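Local atomic coordinates of thioredoxin family protein (Streptococcus pneumoniae, PDB entry 2YP6), a protein that probably acts as a thiol-disulfide oxidoreductase, a thioredoxin-fold surface lipoprotein that helps the pneumococcus withstand extracellular oxidative stress. Residues M92-A95 with D101-I104; I164-F169 with E178-E183; S65-K70 with E103-I108. All coordinates share one frame; numbering follows the deposited sequence.

Contact 1 of 3, residues M92-A95 with D101-I104; sequences MELA and DFEI
I104 and F102 on one strand meet A95 and L94 on the helix before it, in the beta-alpha-beta crossover of the thioredoxin fold that leads from strand 71-76 through helix 88-96 into strand 102-108. The contact is purely apolar, with no hydrogen bond between the two segments. I104 loses the most surface. Its CG1 lies beside its own backbone N (chi1 -61°), which carries the delta methyl out to the helix: I104 CD1 rests 3.6 Å from A95 CA and 3.8 Å from A95 CB, so it packs on the helix backbone as much as on the methyl. L94 and F102 cross at about a right angle, and the leucine comes to the ring's edge, with CG in the ring plane. With CG between its own N and carbonyl carbon (chi1 62°), F102 swings its ring toward the helix and presents the CE2-CZ end to L94. The ring also stacks with F181 of helix 174-182 and takes a cation-pi contact from R100. I104 N donates to a bound malonate. The leucine fork meets the ring's outer end along CE2 and CZ, L94 CD2 lying 3.7 Å from F102 CE2 and L94 CD1 3.8 Å from F102 CZ.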
loop_
_atom_site.group_PDB
_atom_site.type_symbol
_atom_site.label_atom_id
_atom_site.label_comp_id
_atom_site.label_asym_id
_atom_site.label_seq_id
_atom_site.Cartn_x
_atom_site.Cartn_y
_atom_site.Cartn_z
ATOM N N MET A 92 4.320 1.728 10.160
ATOM C CA MET A 92 4.837 0.693 11.072
ATOM C C MET A 92 4.127 0.672 12.412
ATOM O O MET A 92 3.852 -0.419 12.935
ATOM C CB MET A 92 6.347 0.796 11.250
ATOM C CG MET A 92 7.083 0.561 9.940
ATOM S SD MET A 92 8.829 0.948 10.045
ATOM C CE MET A 92 9.323 -0.037 11.436
ATOM N N GLU A 93 3.831 1.846 12.988
ATOM C CA GLU A 93 2.989 1.895 14.190
ATOM C C GLU A 93 1.675 1.146 14.001
ATOM O O GLU A 93 1.215 0.390 14.885
ATOM C CB GLU A 93 2.621 3.334 14.575
ATOM C CG GLU A 93 3.695 4.107 15.287
ATOM C CD GLU A 93 3.312 5.553 15.542
ATOM O OE1 GLU A 93 2.725 6.222 14.664
ATOM O OE2 GLU A 93 3.619 6.036 16.629
ATOM N N LEU A 94 1.036 1.412 12.874
ATOM C CA LEU A 94 -0.240 0.790 12.577
ATOM C C LEU A 94 -0.073 -0.713 12.434
ATOM O O LEU A 94 -0.881 -1.485 12.976
ATOM C CB LEU A 94 -0.838 1.399 11.313
ATOM C CG LEU A 94 -2.318 1.141 11.056
ATOM C CD1 LEU A 94 -3.149 1.693 12.200
ATOM C CD2 LEU A 94 -2.712 1.768 9.760
ATOM N N ALA A 95 0.978 -1.141 11.745
ATOM C CA ALA A 95 1.192 -2.572 11.527
ATOM C C ALA A 95 1.418 -3.319 12.838
ATOM O O ALA A 95 1.057 -4.488 12.966
ATOM C CB ALA A 95 2.328 -2.809 10.576
ATOM N N ASP A 101 -8.704 -5.623 11.764
ATOM C CA ASP A 101 -9.486 -6.364 10.783
ATOM C C ASP A 101 -9.090 -5.944 9.368
ATOM O O ASP A 101 -9.786 -6.292 8.377
ATOM C CB ASP A 101 -10.995 -6.221 11.023
ATOM C CG ASP A 101 -11.507 -4.809 10.793
ATOM O OD1 ASP A 101 -10.696 -3.863 10.653
ATOM O OD2 ASP A 101 -12.733 -4.645 10.740
ATOM N N PHE A 102 -7.964 -5.232 9.272
ATOM C CA PHE A 102 -7.397 -4.894 7.983
ATOM C C PHE A 102 -5.935 -5.335 7.844
ATOM O O PHE A 102 -5.222 -5.460 8.823
ATOM C CB PHE A 102 -7.509 -3.389 7.695
ATOM C CG PHE A 102 -6.778 -2.504 8.669
ATOM C CD1 PHE A 102 -7.390 -2.088 9.842
ATOM C CD2 PHE A 102 -5.502 -2.036 8.383
ATOM C CE1 PHE A 102 -6.733 -1.244 10.727
ATOM C CE2 PHE A 102 -4.843 -1.190 9.270
ATOM C CZ PHE A 102 -5.479 -0.802 10.447
ATOM N N GLU A 103 -5.538 -5.569 6.610
ATOM C CA GLU A 103 -4.173 -5.890 6.236
ATOM C C GLU A 103 -3.570 -4.665 5.584
ATOM O O GLU A 103 -4.253 -3.953 4.835
ATOM C CB GLU A 103 -4.181 -7.040 5.235
ATOM C CG GLU A 103 -2.907 -7.196 4.389
ATOM C CD GLU A 103 -1.786 -8.000 5.081
ATOM O OE1 GLU A 103 -2.097 -8.728 6.064
ATOM O OE2 GLU A 103 -0.600 -7.884 4.629
ATOM N N ILE A 104 -2.289 -4.449 5.830
ATOM C CA ILE A 104 -1.535 -3.395 5.171
ATOM C C ILE A 104 -0.679 -3.944 4.020
ATOM O O ILE A 104 0.085 -4.912 4.200
ATOM C CB ILE A 104 -0.606 -2.671 6.178
ATOM C CG1 ILE A 104 -1.441 -2.028 7.278
ATOM C CG2 ILE A 104 0.256 -1.685 5.461
ATOM C CD1 ILE A 104 -0.692 -1.796 8.579
#

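Contact 2 of 3, residues I164-F169 with E178-E183; sequences IGKIQF and EAAFKE
K166 reaches from the last strand of the sheet across to A180 of helix 174-182 and to E183 just along the chain, and covers one with its methylenes while pairing its ammonium group with the other. A bend at the second side-chain bond (chi2 -135°) lays the rest of the lysine, which is extended from there on, along the methyl of A180. K166 CD is 3.9 Å and K166 CE 3.8 Å from A180 CB, so the small alanine side chain is met by the aliphatic part of the lysine from alongside. E183 comes in from another direction: the lysine and glutamate side chains cross at about a right angle. A chi1 of 59° folds the glutamate back over its own backbone, and beyond CG the chain extends straight towards the ammonium group. The salt bridge, K166 NZ to E183 OE2 at 2.9 Å, is also a hydrogen bond, but the nitrogen approaches from above the carboxylate, 64° out of its plane. E183 OE1 stays well behind, 4.1 Å from K166 NZ, so one oxygen does the holding. E183 N donates to A180 O at 3.0 Å. On the strand side, G165 and K166 both face L157 and form a classic beta bulge. In this thioredoxin fold strand 164-169 is an edge strand of the sheet, next to 154-158, and helix 174-182 lies over it; A180 also touches L157 of strand 154-158, and E178 on the same helix forms a salt bridge with K97.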
loop_
_atom_site.group_PDB
_atom_site.type_symbol
_atom_site.label_atom_id
_atom_site.label_comp_id
_atom_site.label_asym_id
_atom_site.label_seq_id
_atom_site.Cartn_x
_atom_site.Cartn_y
_atom_site.Cartn_z
ATOM N N ILE A 164 -13.640 -0.416 -3.096
ATOM C CA ILE A 164 -12.981 0.770 -2.586
ATOM C C ILE A 164 -13.930 1.484 -1.608
ATOM O O ILE A 164 -15.055 1.866 -1.971
ATOM C CB ILE A 164 -12.537 1.703 -3.718
ATOM C CG1 ILE A 164 -11.462 1.011 -4.561
ATOM C CG2 ILE A 164 -12.009 3.017 -3.116
ATOM C CD1 ILE A 164 -11.049 1.804 -5.805
ATOM N N GLY A 165 -13.489 1.645 -0.369
ATOM C CA GLY A 165 -14.272 2.359 0.639
ATOM C C GLY A 165 -13.873 3.812 0.780
ATOM O O GLY A 165 -14.735 4.690 0.809
ATOM N N LYS A 166 -12.567 4.075 0.859
ATOM C CA LYS A 166 -12.062 5.445 0.900
ATOM C C LYS A 166 -10.810 5.566 0.064
ATOM O O LYS A 166 -10.132 4.579 -0.159
ATOM C CB LYS A 166 -11.706 5.882 2.324
ATOM C CG LYS A 166 -12.884 5.917 3.271
ATOM C CD LYS A 166 -12.889 7.187 4.115
ATOM C CE LYS A 166 -14.010 7.172 5.148
ATOM N NZ LYS A 166 -14.067 8.448 5.876
ATOM N N ILE A 167 -10.532 6.784 -0.381
ATOM C CA ILE A 167 -9.293 7.126 -1.050
ATOM C C ILE A 167 -8.743 8.375 -0.375
ATOM O O ILE A 167 -9.474 9.338 -0.123
ATOM C CB ILE A 167 -9.515 7.453 -2.549
ATOM C CG1 ILE A 167 -10.292 6.331 -3.248
ATOM C CG2 ILE A 167 -8.152 7.686 -3.240
ATOM C CD1 ILE A 167 -10.757 6.692 -4.611
ATOM N N GLN A 168 -7.443 8.384 -0.139
ATOM C CA GLN A 168 -6.781 9.533 0.444
ATOM C C GLN A 168 -5.566 9.915 -0.404
ATOM O O GLN A 168 -4.741 9.068 -0.723
ATOM C CB GLN A 168 -6.346 9.196 1.870
ATOM C CG GLN A 168 -5.747 10.416 2.601
ATOM C CD GLN A 168 -6.802 11.277 3.293
ATOM O OE1 GLN A 168 -7.989 10.915 3.388
ATOM N NE2 GLN A 168 -6.358 12.399 3.834
ATOM N N PHE A 169 -5.501 11.179 -0.790
ATOM C CA PHE A 169 -4.366 11.744 -1.522
ATOM C C PHE A 169 -3.449 12.344 -0.470
ATOM O O PHE A 169 -3.855 13.175 0.342
ATOM C CB PHE A 169 -4.857 12.776 -2.547
ATOM C CG PHE A 169 -5.886 12.212 -3.493
ATOM C CD1 PHE A 169 -5.511 11.308 -4.490
ATOM C CD2 PHE A 169 -7.226 12.545 -3.376
ATOM C CE1 PHE A 169 -6.456 10.765 -5.359
ATOM C CE2 PHE A 169 -8.168 11.990 -4.227
ATOM C CZ PHE A 169 -7.784 11.088 -5.208
ATOM N N GLU A 178 -8.079 4.143 10.949
ATOM C CA GLU A 178 -8.802 3.242 11.841
ATOM C C GLU A 178 -10.274 3.597 11.851
ATOM O O GLU A 178 -11.126 2.715 11.746
ATOM C CB GLU A 178 -8.206 3.294 13.263
ATOM C CG GLU A 178 -6.814 2.641 13.322
ATOM C CD GLU A 178 -6.047 2.866 14.627
ATOM O OE1 GLU A 178 -6.136 3.953 15.229
ATOM O OE2 GLU A 178 -5.339 1.943 15.048
ATOM N N ALA A 179 -10.571 4.888 11.989
ATOM C CA ALA A 179 -11.946 5.356 11.978
ATOM C C ALA A 179 -12.638 4.984 10.659
ATOM O O ALA A 179 -13.790 4.525 10.654
ATOM C CB ALA A 179 -11.995 6.880 12.222
ATOM N N ALA A 180 -11.918 5.150 9.549
ATOM C CA ALA A 180 -12.455 4.864 8.216
ATOM C C ALA A 180 -12.826 3.392 8.102
ATOM O O ALA A 180 -13.906 3.046 7.633
ATOM C CB ALA A 180 -11.436 5.250 7.126
ATOM N N PHE A 181 -11.922 2.514 8.521
ATOM C CA PHE A 181 -12.201 1.090 8.435
ATOM C C PHE A 181 -13.411 0.681 9.293
ATOM O O PHE A 181 -14.164 -0.256 8.941
ATOM C CB PHE A 181 -10.966 0.291 8.798
ATOM C CG PHE A 181 -9.941 0.220 7.705
ATOM C CD1 PHE A 181 -10.272 -0.220 6.428
ATOM C CD2 PHE A 181 -8.617 0.567 7.957
ATOM C CE1 PHE A 181 -9.315 -0.325 5.439
ATOM C CE2 PHE A 181 -7.662 0.474 6.981
ATOM C CZ PHE A 181 -8.004 0.024 5.711
ATOM N N LYS A 182 -13.632 1.385 10.395
ATOM C CA LYS A 182 -14.821 1.128 11.204
ATOM C C LYS A 182 -16.120 1.466 10.494
ATOM O O LYS A 182 -17.159 0.850 10.779
ATOM C CB LYS A 182 -14.759 1.884 12.528
ATOM C CG LYS A 182 -13.790 1.290 13.480
ATOM C CD LYS A 182 -13.732 2.082 14.756
ATOM C CE LYS A 182 -12.695 1.495 15.680
ATOM N NZ LYS A 182 -11.396 2.187 15.534
ATOM N N GLU A 183 -16.094 2.438 9.584
ATOM C CA GLU A 183 -17.322 2.829 8.883
ATOM C C GLU A 183 -17.545 2.076 7.562
ATOM O O GLU A 183 -18.502 2.352 6.835
ATOM C CB GLU A 183 -17.415 4.367 8.697
ATOM C CG GLU A 183 -16.291 5.072 7.919
ATOM C CD GLU A 183 -16.610 6.566 7.620
ATOM O OE1 GLU A 183 -17.661 6.837 7.016
ATOM O OE2 GLU A 183 -15.822 7.470 7.986
#

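Contact 3 of 3, residues S65-K70 with E103-I108; sequences SDFKGK and EILTVI
The turn that leads into strand 71-76 of the thioredoxin-fold sheet sets one aromatic ring, that of F67, against E103 and L105 on the adjacent parallel strand 102-108. F67 to K70 is a type II beta turn, with K68 and G69 at its corners. K70 N donates to F67 O at 2.8 Å to close it, and G69 takes a positive phi of 87°, the usual place for glycine in a turn of this type. The chain then runs straight into strand 71-76, which is joined to strand 102-108 by backbone hydrogen bonds of E103 with K71 and Y73 and of L105 with Y73 and K75. The ring therefore lies near the seam between the two strands, and it also touches V72. A chi1 of -62° sends the F67 ring from the turn toward strand 102-108, and L105 meets it from the opposite direction with both branches. E103 approaches the CD1-CE1 part of the ring and L105 the CE2-CZ part, both obliquely and from the same side of its plane. The modelled approach of the glutamate's gamma carbon to this ring is too short to be trusted, so the fine detail there is doubtful. I104, between these two residues, points its side chain away to helix 88-96, as alternation along a strand requires. On the leucine side, L105 CD1 lies 3.7 Å from F67 CE2, and L105 CD2 lies 3.9 Å from F67 CZ.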
loop_
_atom_site.group_PDB
_atom_site.type_symbol
_atom_site.label_atom_id
_atom_site.label_comp_id
_atom_site.label_asym_id
_atom_site.label_seq_id
_atom_site.Cartn_x
_atom_site.Cartn_y
_atom_site.Cartn_z
ATOM N N SER A 65 -6.650 -10.768 -4.116
ATOM C CA SER A 65 -7.657 -11.796 -3.855
ATOM C C SER A 65 -7.243 -12.702 -2.693
ATOM O O SER A 65 -8.066 -13.423 -2.134
ATOM C CB SER A 65 -7.901 -12.632 -5.125
ATOM O OG SER A 65 -6.741 -13.359 -5.520
ATOM N N ASP A 66 -5.972 -12.658 -2.307
ATOM C CA ASP A 66 -5.545 -13.410 -1.129
ATOM C C ASP A 66 -6.249 -12.851 0.120
ATOM O O ASP A 66 -6.344 -13.533 1.126
ATOM C CB ASP A 66 -4.026 -13.310 -0.918
ATOM C CG ASP A 66 -3.215 -14.084 -1.959
ATOM O OD1 ASP A 66 -3.758 -15.011 -2.587
ATOM O OD2 ASP A 66 -2.016 -13.757 -2.138
ATOM N N PHE A 67 -6.723 -11.609 0.035
ATOM C CA PHE A 67 -7.237 -10.883 1.199
ATOM C C PHE A 67 -8.752 -10.729 1.201
ATOM O O PHE A 67 -9.305 -9.886 1.906
ATOM C CB PHE A 67 -6.560 -9.511 1.277
ATOM C CG PHE A 67 -5.093 -9.620 1.464
ATOM C CD1 PHE A 67 -4.560 -9.807 2.718
ATOM C CD2 PHE A 67 -4.253 -9.652 0.361
ATOM C CE1 PHE A 67 -3.186 -9.962 2.881
ATOM C CE2 PHE A 67 -2.890 -9.792 0.513
ATOM C CZ PHE A 67 -2.361 -9.975 1.772
ATOM N N LYS A 68 -9.420 -11.616 0.482
ATOM C CA LYS A 68 -10.877 -11.614 0.465
ATOM C C LYS A 68 -11.402 -11.749 1.873
ATOM O O LYS A 68 -10.923 -12.589 2.661
ATOM C CB LYS A 68 -11.405 -12.720 -0.437
ATOM C CG LYS A 68 -11.613 -12.165 -1.842
ATOM C CD LYS A 68 -11.925 -13.221 -2.846
ATOM C CE LYS A 68 -13.274 -12.960 -3.430
ATOM N NZ LYS A 68 -13.230 -11.733 -4.277
ATOM N N GLY A 69 -12.348 -10.872 2.195
ATOM C CA GLY A 69 -12.925 -10.802 3.529
ATOM C C GLY A 69 -12.168 -9.930 4.513
ATOM O O GLY A 69 -12.687 -9.621 5.589
ATOM N N LYS A 70 -10.930 -9.562 4.190
ATOM C CA LYS A 70 -10.159 -8.632 5.010
ATOM C C LYS A 70 -10.228 -7.260 4.369
ATOM O O LYS A 70 -10.154 -7.145 3.153
ATOM C CB LYS A 70 -8.670 -9.042 5.116
ATOM C CG LYS A 70 -8.409 -10.407 5.745
ATOM C CD LYS A 70 -9.002 -10.499 7.149
ATOM C CE LYS A 70 -8.165 -9.787 8.210
ATOM N NZ LYS A 70 -8.740 -10.021 9.581
ATOM N N GLU A 103 -5.538 -5.569 6.610
ATOM C CA GLU A 103 -4.173 -5.890 6.236
ATOM C C GLU A 103 -3.570 -4.665 5.584
ATOM O O GLU A 103 -4.253 -3.953 4.835
ATOM C CB GLU A 103 -4.181 -7.040 5.235
ATOM C CG GLU A 103 -2.907 -7.196 4.389
ATOM C CD GLU A 103 -1.786 -8.000 5.081
ATOM O OE1 GLU A 103 -2.097 -8.728 6.064
ATOM O OE2 GLU A 103 -0.600 -7.884 4.629
ATOM N N ILE A 104 -2.289 -4.449 5.830
ATOM C CA ILE A 104 -1.535 -3.395 5.171
ATOM C C ILE A 104 -0.679 -3.944 4.020
ATOM O O ILE A 104 0.085 -4.912 4.200
ATOM C CB ILE A 104 -0.606 -2.671 6.178
ATOM C CG1 ILE A 104 -1.441 -2.028 7.278
ATOM C CG2 ILE A 104 0.256 -1.685 5.461
ATOM C CD1 ILE A 104 -0.692 -1.796 8.579
ATOM N N LEU A 105 -0.805 -3.308 2.854
ATOM C CA LEU A 105 0.003 -3.624 1.676
ATOM C C LEU A 105 0.462 -2.318 1.076
ATOM O O LEU A 105 -0.319 -1.359 0.983
ATOM C CB LEU A 105 -0.789 -4.356 0.589
ATOM C CG LEU A 105 -1.350 -5.734 0.909
ATOM C CD1 LEU A 105 -2.174 -6.249 -0.272
ATOM C CD2 LEU A 105 -0.245 -6.693 1.262
ATOM N N THR A 106 1.728 -2.263 0.683
ATOM C CA THR A 106 2.222 -1.082 -0.011
ATOM C C THR A 106 2.803 -1.521 -1.336
ATOM O O THR A 106 3.228 -2.660 -1.459
ATOM C CB THR A 106 3.239 -0.270 0.808
ATOM O OG1 THR A 106 4.545 -0.861 0.706
ATOM C CG2 THR A 106 2.799 -0.168 2.272
ATOM N N VAL A 107 2.806 -0.601 -2.302
ATOM C CA VAL A 107 3.240 -0.861 -3.662
ATOM C C VAL A 107 4.216 0.220 -4.139
ATOM O O VAL A 107 3.944 1.425 -4.004
ATOM C CB VAL A 107 2.037 -0.900 -4.633
ATOM C CG1 VAL A 107 2.490 -1.388 -6.035
ATOM C CG2 VAL A 107 0.886 -1.768 -4.077
ATOM N N ILE A 108 5.350 -0.220 -4.675
ATOM C CA ILE A 108 6.282 0.660 -5.378
ATOM C C ILE A 108 6.421 0.142 -6.808
ATOM O O ILE A 108 5.994 -0.958 -7.129
ATOM C CB ILE A 108 7.670 0.737 -4.706
ATOM C CG1 ILE A 108 8.355 -0.613 -4.752
ATOM C CG2 ILE A 108 7.564 1.211 -3.274
ATOM C CD1 ILE A 108 9.848 -0.608 -4.436
#

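How the contacts relate
From the N terminus, contact 3 opens first, at the turn 65-70, and closes across 32 intervening residues on strand 102-108; strand 71-76 and helices 82-86 and 88-96 fall within that loop. Contact 1 opens late in the same loop, on helix 88-96, and ends on the same strand. Their strand segments overlap at E103 and I104, but the side chains divide the work: E103 and L105 turn to the loop in contact 3, I104 to the helix in contact 1. Contact 2 follows in series, tying the edge strand 164-169 to helix 174-182. It touches contact 1 where L94 CD1 lies 3.6 Å from E178 OE2, which brings helix 88-96 against helix 174-182.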